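Local coordinates for type IV pilus secretin PilQ family protein (Vibrio cholerae, PDB 6W6M) that forms the outer-membrane secretin channel of the type IVa competence pilus and is required for natural competence, at the interface of chains A and B. Numbering follows the deposited sequence. Chains: chain A/B, Type IV pilus secretin PilQ family protein.

Contact 1: the interface of chains A and B. Residues chain A 439, 441; chain B 458, 501-503, 505.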
# COMPACT_ATOMS: atom_id res chain seq x y z
N GLY A 439 24.99 -8.16 -35.17
CA GLY A 439 25.50 -7.10 -34.32
C GLY A 439 25.74 -7.47 -32.88
O GLY A 439 26.24 -8.55 -32.60
N GLU A 441 24.17 -6.95 -28.54
CA GLU A 441 23.09 -6.59 -27.64
C GLU A 441 23.68 -6.04 -26.35
O GLU A 441 24.38 -6.76 -25.64
CB GLU A 441 22.19 -7.79 -27.35
CG GLU A 441 21.55 -8.38 -28.56
CD GLU A 441 20.60 -9.49 -28.21
OE1 GLU A 441 20.60 -9.90 -27.03
OE2 GLU A 441 19.84 -9.94 -29.09
N LYS B 458 19.94 -15.31 -19.93
CA LYS B 458 19.88 -15.00 -21.34
C LYS B 458 20.69 -16.10 -22.04
O LYS B 458 21.59 -16.68 -21.44
CB LYS B 458 20.46 -13.62 -21.63
CG LYS B 458 20.44 -13.25 -23.10
CD LYS B 458 19.03 -13.19 -23.65
CE LYS B 458 19.01 -12.66 -25.07
NZ LYS B 458 17.67 -12.79 -25.71
N ILE B 501 26.42 -9.50 -25.63
CA ILE B 501 26.28 -10.66 -26.49
C ILE B 501 26.42 -10.24 -27.94
O ILE B 501 25.90 -9.19 -28.33
CB ILE B 501 24.92 -11.36 -26.24
CG1 ILE B 501 24.89 -11.95 -24.83
CG2 ILE B 501 24.66 -12.44 -27.26
CD1 ILE B 501 23.54 -12.42 -24.40
N ASP B 502 27.11 -11.05 -28.74
CA ASP B 502 27.25 -10.83 -30.18
C ASP B 502 26.39 -11.84 -30.94
O ASP B 502 26.54 -13.05 -30.73
CB ASP B 502 28.70 -10.98 -30.61
CG ASP B 502 29.56 -9.84 -30.14
OD1 ASP B 502 29.01 -8.80 -29.73
OD2 ASP B 502 30.79 -9.98 -30.18
N THR B 503 25.55 -11.36 -31.86
CA THR B 503 24.49 -12.17 -32.44
C THR B 503 24.54 -12.22 -33.96
O THR B 503 25.09 -11.33 -34.61
CB THR B 503 23.09 -11.66 -32.00
OG1 THR B 503 22.91 -10.30 -32.40
CG2 THR B 503 22.94 -11.75 -30.50
N ARG B 505 21.26 -13.66 -36.61
CA ARG B 505 19.94 -14.26 -36.55
C ARG B 505 19.24 -14.15 -37.89
O ARG B 505 19.39 -13.17 -38.61
CB ARG B 505 19.08 -13.59 -35.47
CG ARG B 505 19.48 -13.96 -34.09
CD ARG B 505 18.82 -13.10 -33.04
NE ARG B 505 19.37 -13.43 -31.73
CZ ARG B 505 19.12 -12.75 -30.61
NH1 ARG B 505 18.34 -11.69 -30.64
NH2 ARG B 505 19.68 -13.13 -29.47
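The side chain of A:Glu441 runs at about a right angle to that of B:Arg505 and sets its carboxylate on the guanidinium in a salt bridge, OE2 lying 2.8 Å from the terminal nitrogen NH1. The two flat groups are turned 78° apart, so this is not the side-by-side, two-pronged pairing of carboxylate and guanidinium. OE2 is the nearer oxygen, also 3.2 Å from B:Arg505 NH2, and the N-H of NH1 points away from it, so the attraction is presumably mainly electrostatic. Beyond CG the glutamate is extended, with CG anti to its own carbonyl carbon (chi1 -60°), which sends the carboxylate across B:Thr503. The methyl CG2 of B:Thr503 packs beneath it, 4.0 Å from A:Glu441 CD, and also sits over the rim of one guanidinium face of B:Arg505. B:Lys458 crosses at about a right angle and brings its methylene CE to 3.7 Å from A:Glu441 OE1, while the ammonium NZ stays farther off, 4.3 Å from the same oxygen, though its charge may add to the positive field there. The backbones fix the register. Strand 440-444 of chain A pairs antiparallel with strand 496-513 of chain B in this secretin, and A:Glu441 N donates to B:Ile501 O at 2.8 Å. A:Gly439 and B:Thr503 bond in both directions: the glycine N reaches B:Thr503 O at 3.2 Å, and B:Thr503 N returns to A:Gly439 O at 3.0 Å.

Contact 2: the interface of chains A and B. Residues chain A 442-443, 487, 498-499; chain B 491-493, 500.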
# COMPACT_ATOMS: atom_id res chain seq x y z
N ILE A 442 23.38 -4.79 -26.04
CA ILE A 442 23.97 -4.11 -24.89
C ILE A 442 23.04 -4.28 -23.68
O ILE A 442 21.85 -3.97 -23.78
CB ILE A 442 24.22 -2.64 -25.21
CG1 ILE A 442 25.11 -2.51 -26.43
CG2 ILE A 442 24.87 -1.94 -24.05
CD1 ILE A 442 26.43 -3.17 -26.28
N PRO A 443 23.58 -4.79 -22.58
CA PRO A 443 22.79 -4.94 -21.36
C PRO A 443 22.69 -3.58 -20.71
O PRO A 443 23.71 -3.00 -20.36
CB PRO A 443 23.66 -5.86 -20.50
CG PRO A 443 25.05 -5.57 -20.94
CD PRO A 443 24.96 -5.30 -22.42
N ARG A 487 28.29 0.45 -31.50
CA ARG A 487 28.47 0.79 -30.09
C ARG A 487 29.36 2.01 -30.02
O ARG A 487 30.41 2.05 -30.66
CB ARG A 487 29.08 -0.39 -29.33
CG ARG A 487 29.57 -0.06 -27.96
CD ARG A 487 30.53 -1.10 -27.47
NE ARG A 487 31.00 -0.79 -26.13
CZ ARG A 487 31.90 -1.50 -25.48
NH1 ARG A 487 32.43 -2.58 -26.04
NH2 ARG A 487 32.28 -1.15 -24.26
N ALA A 498 27.26 4.51 -18.62
CA ALA A 498 26.51 3.64 -19.51
C ALA A 498 27.07 3.81 -20.92
O ALA A 498 27.92 4.67 -21.16
CB ALA A 498 25.01 3.94 -19.43
N VAL A 499 26.59 3.00 -21.85
CA VAL A 499 27.13 2.93 -23.20
C VAL A 499 26.14 3.61 -24.15
O VAL A 499 24.94 3.38 -24.05
CB VAL A 499 27.38 1.47 -23.63
CG1 VAL A 499 28.13 1.43 -24.93
CG2 VAL A 499 28.14 0.73 -22.57
N VAL B 491 30.67 -4.69 -20.54
CA VAL B 491 30.46 -3.25 -20.55
C VAL B 491 30.12 -2.75 -19.15
O VAL B 491 29.86 -3.54 -18.24
CB VAL B 491 29.36 -2.87 -21.56
CG1 VAL B 491 29.82 -3.22 -22.94
CG2 VAL B 491 28.07 -3.58 -21.25
N LYS B 492 30.09 -1.42 -19.01
CA LYS B 492 29.82 -0.75 -17.71
C LYS B 492 28.35 -0.33 -17.65
O LYS B 492 27.89 0.33 -18.59
CB LYS B 492 30.73 0.47 -17.55
CG LYS B 492 32.21 0.16 -17.41
CD LYS B 492 33.07 1.40 -17.28
CE LYS B 492 34.54 1.10 -17.11
NZ LYS B 492 35.35 2.33 -17.01
N THR B 493 27.65 -0.70 -16.57
CA THR B 493 26.21 -0.35 -16.39
C THR B 493 26.00 0.27 -15.01
O THR B 493 26.21 -0.44 -14.01
CB THR B 493 25.31 -1.58 -16.56
OG1 THR B 493 25.29 -2.30 -15.33
CG2 THR B 493 25.74 -2.50 -17.68
N SER B 500 27.87 -8.44 -22.45
CA SER B 500 27.16 -8.22 -23.70
C SER B 500 27.26 -9.46 -24.59
O SER B 500 28.06 -10.35 -24.36
CB SER B 500 27.69 -6.98 -24.41
OG SER B 500 29.04 -7.15 -24.79
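B:Val491 pushes its two methyl groups between A:Pro443 and A:Arg487, in an apolar patch of the secretin-family beta structure that joins neighbouring subunits. Its CG1 lies over one face of the A:Arg487 guanidinium, displaced toward the rim and 3.7 Å from CZ; the two side chains slide past each other in opposite directions. CG2 turns to the proline ring instead and meets A:Pro443 CG at 3.6 Å. This split follows from the valine torsion, with CG1 anti to the carbonyl carbon (chi1 -64°) and CG2 between the backbone N and that carbon. A:Val499 crosses at about a right angle and brings its CG2 to within 3.9 Å of B:Val491 CB. At the same edge of the proline ring, B:Ser500 offers CB rather than its hydroxyl, 3.8 Å from A:Pro443 CD, while the methyl CG2 of B:Thr493 stands 3.4 Å from the carbonyl O of A:Pro443.

One shell further out, the aliphatic stem of A:Arg487 leaves with CG anti to the backbone N (chi1 167°), runs extended from CG to NE and is backed within chain A by A:Val499, whose CG1 lies 3.7 Å from A:Arg487 CG. A:Val499 thus supports the arginine with one methyl and touches B:Val491 with the other. B:Val491 and B:Ser500 come from strands 486-493 and 496-513 of chain B.

Contact 3: the interface of chains A and B. Residues chain A 372, 374, 395, 404, 406; chain B 357-358, 361, 366-367.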
# COMPACT_ATOMS: atom_id res chain seq x y z
N PHE A 372 67.87 29.42 -18.26
CA PHE A 372 67.46 30.18 -19.43
C PHE A 372 65.95 30.39 -19.39
O PHE A 372 65.21 29.42 -19.22
CB PHE A 372 67.89 29.49 -20.73
CG PHE A 372 68.07 30.44 -21.87
CD1 PHE A 372 68.98 31.47 -21.80
CD2 PHE A 372 67.32 30.31 -23.03
CE1 PHE A 372 69.15 32.34 -22.84
CE2 PHE A 372 67.49 31.19 -24.07
CZ PHE A 372 68.40 32.20 -23.98
N VAL A 374 63.32 30.17 -21.37
CA VAL A 374 63.02 29.74 -22.74
C VAL A 374 61.69 30.31 -23.21
O VAL A 374 61.49 30.55 -24.40
CB VAL A 374 63.03 28.20 -22.83
CG1 VAL A 374 63.07 27.77 -24.27
CG2 VAL A 374 64.21 27.64 -22.07
N GLN A 395 69.91 29.61 -36.22
CA GLN A 395 70.38 30.38 -35.08
C GLN A 395 71.58 31.23 -35.48
O GLN A 395 72.30 30.89 -36.41
CB GLN A 395 70.75 29.47 -33.92
CG GLN A 395 71.00 30.18 -32.63
CD GLN A 395 71.53 29.27 -31.56
OE1 GLN A 395 72.40 28.45 -31.81
NE2 GLN A 395 71.00 29.40 -30.37
N LEU A 404 71.87 37.42 -29.92
CA LEU A 404 71.36 36.08 -30.21
C LEU A 404 70.08 36.22 -31.00
O LEU A 404 69.26 37.10 -30.71
CB LEU A 404 71.11 35.29 -28.91
CG LEU A 404 70.76 33.81 -29.01
CD1 LEU A 404 71.32 33.07 -27.83
CD2 LEU A 404 69.28 33.60 -29.07
N ASP A 406 67.03 33.56 -33.01
CA ASP A 406 66.53 32.23 -33.33
C ASP A 406 65.31 32.32 -34.23
O ASP A 406 64.46 33.19 -34.05
CB ASP A 406 66.15 31.47 -32.08
CG ASP A 406 67.33 31.06 -31.26
OD1 ASP A 406 68.40 31.68 -31.41
OD2 ASP A 406 67.20 30.11 -30.47
N ILE B 357 64.28 24.91 -31.36
CA ILE B 357 64.97 25.97 -30.66
C ILE B 357 65.74 25.43 -29.45
O ILE B 357 66.85 25.87 -29.17
CB ILE B 357 63.96 27.07 -30.26
CG1 ILE B 357 63.47 27.77 -31.52
CG2 ILE B 357 64.56 28.05 -29.29
CD1 ILE B 357 62.80 29.07 -31.26
N GLU B 358 65.16 24.46 -28.75
CA GLU B 358 65.87 23.83 -27.65
C GLU B 358 67.09 23.05 -28.14
O GLU B 358 68.09 22.91 -27.42
CB GLU B 358 64.92 22.93 -26.87
CG GLU B 358 63.80 23.68 -26.15
CD GLU B 358 62.68 24.11 -27.08
OE1 GLU B 358 62.44 23.42 -28.09
OE2 GLU B 358 62.04 25.14 -26.80
N LEU B 361 69.77 25.65 -28.62
CA LEU B 361 70.24 26.14 -27.33
C LEU B 361 71.06 25.08 -26.61
O LEU B 361 71.85 25.40 -25.72
CB LEU B 361 69.06 26.59 -26.47
CG LEU B 361 68.25 27.78 -27.00
CD1 LEU B 361 67.12 28.11 -26.05
CD2 LEU B 361 69.14 28.98 -27.19
N LEU B 366 73.94 27.12 -23.35
CA LEU B 366 72.84 27.89 -22.79
C LEU B 366 71.93 27.04 -21.91
O LEU B 366 71.60 27.43 -20.78
CB LEU B 366 72.07 28.57 -23.92
CG LEU B 366 72.98 29.59 -24.62
CD1 LEU B 366 72.33 30.20 -25.84
CD2 LEU B 366 73.36 30.68 -23.64
N LEU B 367 71.49 25.89 -22.40
CA LEU B 367 70.61 25.05 -21.59
C LEU B 367 71.38 24.39 -20.45
O LEU B 367 72.57 24.11 -20.57
CB LEU B 367 69.94 23.97 -22.45
CG LEU B 367 68.92 24.42 -23.49
CD1 LEU B 367 68.11 23.23 -23.97
CD2 LEU B 367 68.02 25.51 -22.94
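OD2 of the A:Asp406 carboxylate meets two aliphatic groups of chain B: B:Ile357 CG2 at 3.5 Å and B:Leu361 CD2 at 4.0 Å. Both belong to the short helix 357-362, one turn apart, and the aspartate side chain crosses each of them at a slant. No polar pair bridges the chains here, so packing carries the patch. B:Leu361 is its hub. With CG anti to the carbonyl carbon (chi1 -64°) and the chain continuing extended, it stands off the helix and sends its methyls to different neighbours. CD1 goes to the phenyl ring of A:Phe372, meeting the CD2-CE2 bond with CE2 at 3.7 Å; the two side chains stand nearly perpendicular. CD2, besides the aspartate, meets the carboxamide of A:Gln395, whose NE2 lies 3.7 Å away at the end of an extended chain. Farther along, B:Leu366 and A:Leu404 approach tip to tip, joined by their CD1 methyls at 3.6 Å. On the other flank A:Val374, at the start of helix 374-377, turns CG1 toward B:Glu358, whose side chain bends at chi2 (77°) and brings the carboxylate oxygen OE2 to 3.8 Å from that methyl. B:Leu367 fills in more loosely beside A:Val374. The helix and the loop after it in one subunit are thus packed against strands 390-397 and 404-429 and the 372-377 segment of the next, which likely helps hold this end of the secretin ring together.

In contact 1 and contact 2 the centres of the C-alpha atoms are about 13 Å apart, and the same elements serve both: strand 440-444 of chain A and strand 496-513 of chain B, with A:Glu441 followed by A:Ile442 and A:Pro443, and B:Ser500 by B:Ile501. Paired backbone and charge in the first thus continue into apolar packing in the second. Contact 3 lies far off along the barrel wall, about 60 Å from contact 1 and 52 Å from contact 2 between C-alpha centres, and shares none of their residues or strands. Neighbouring subunits are therefore fastened at widely separated levels, and the pattern repeats around the fourteen-copy assembly.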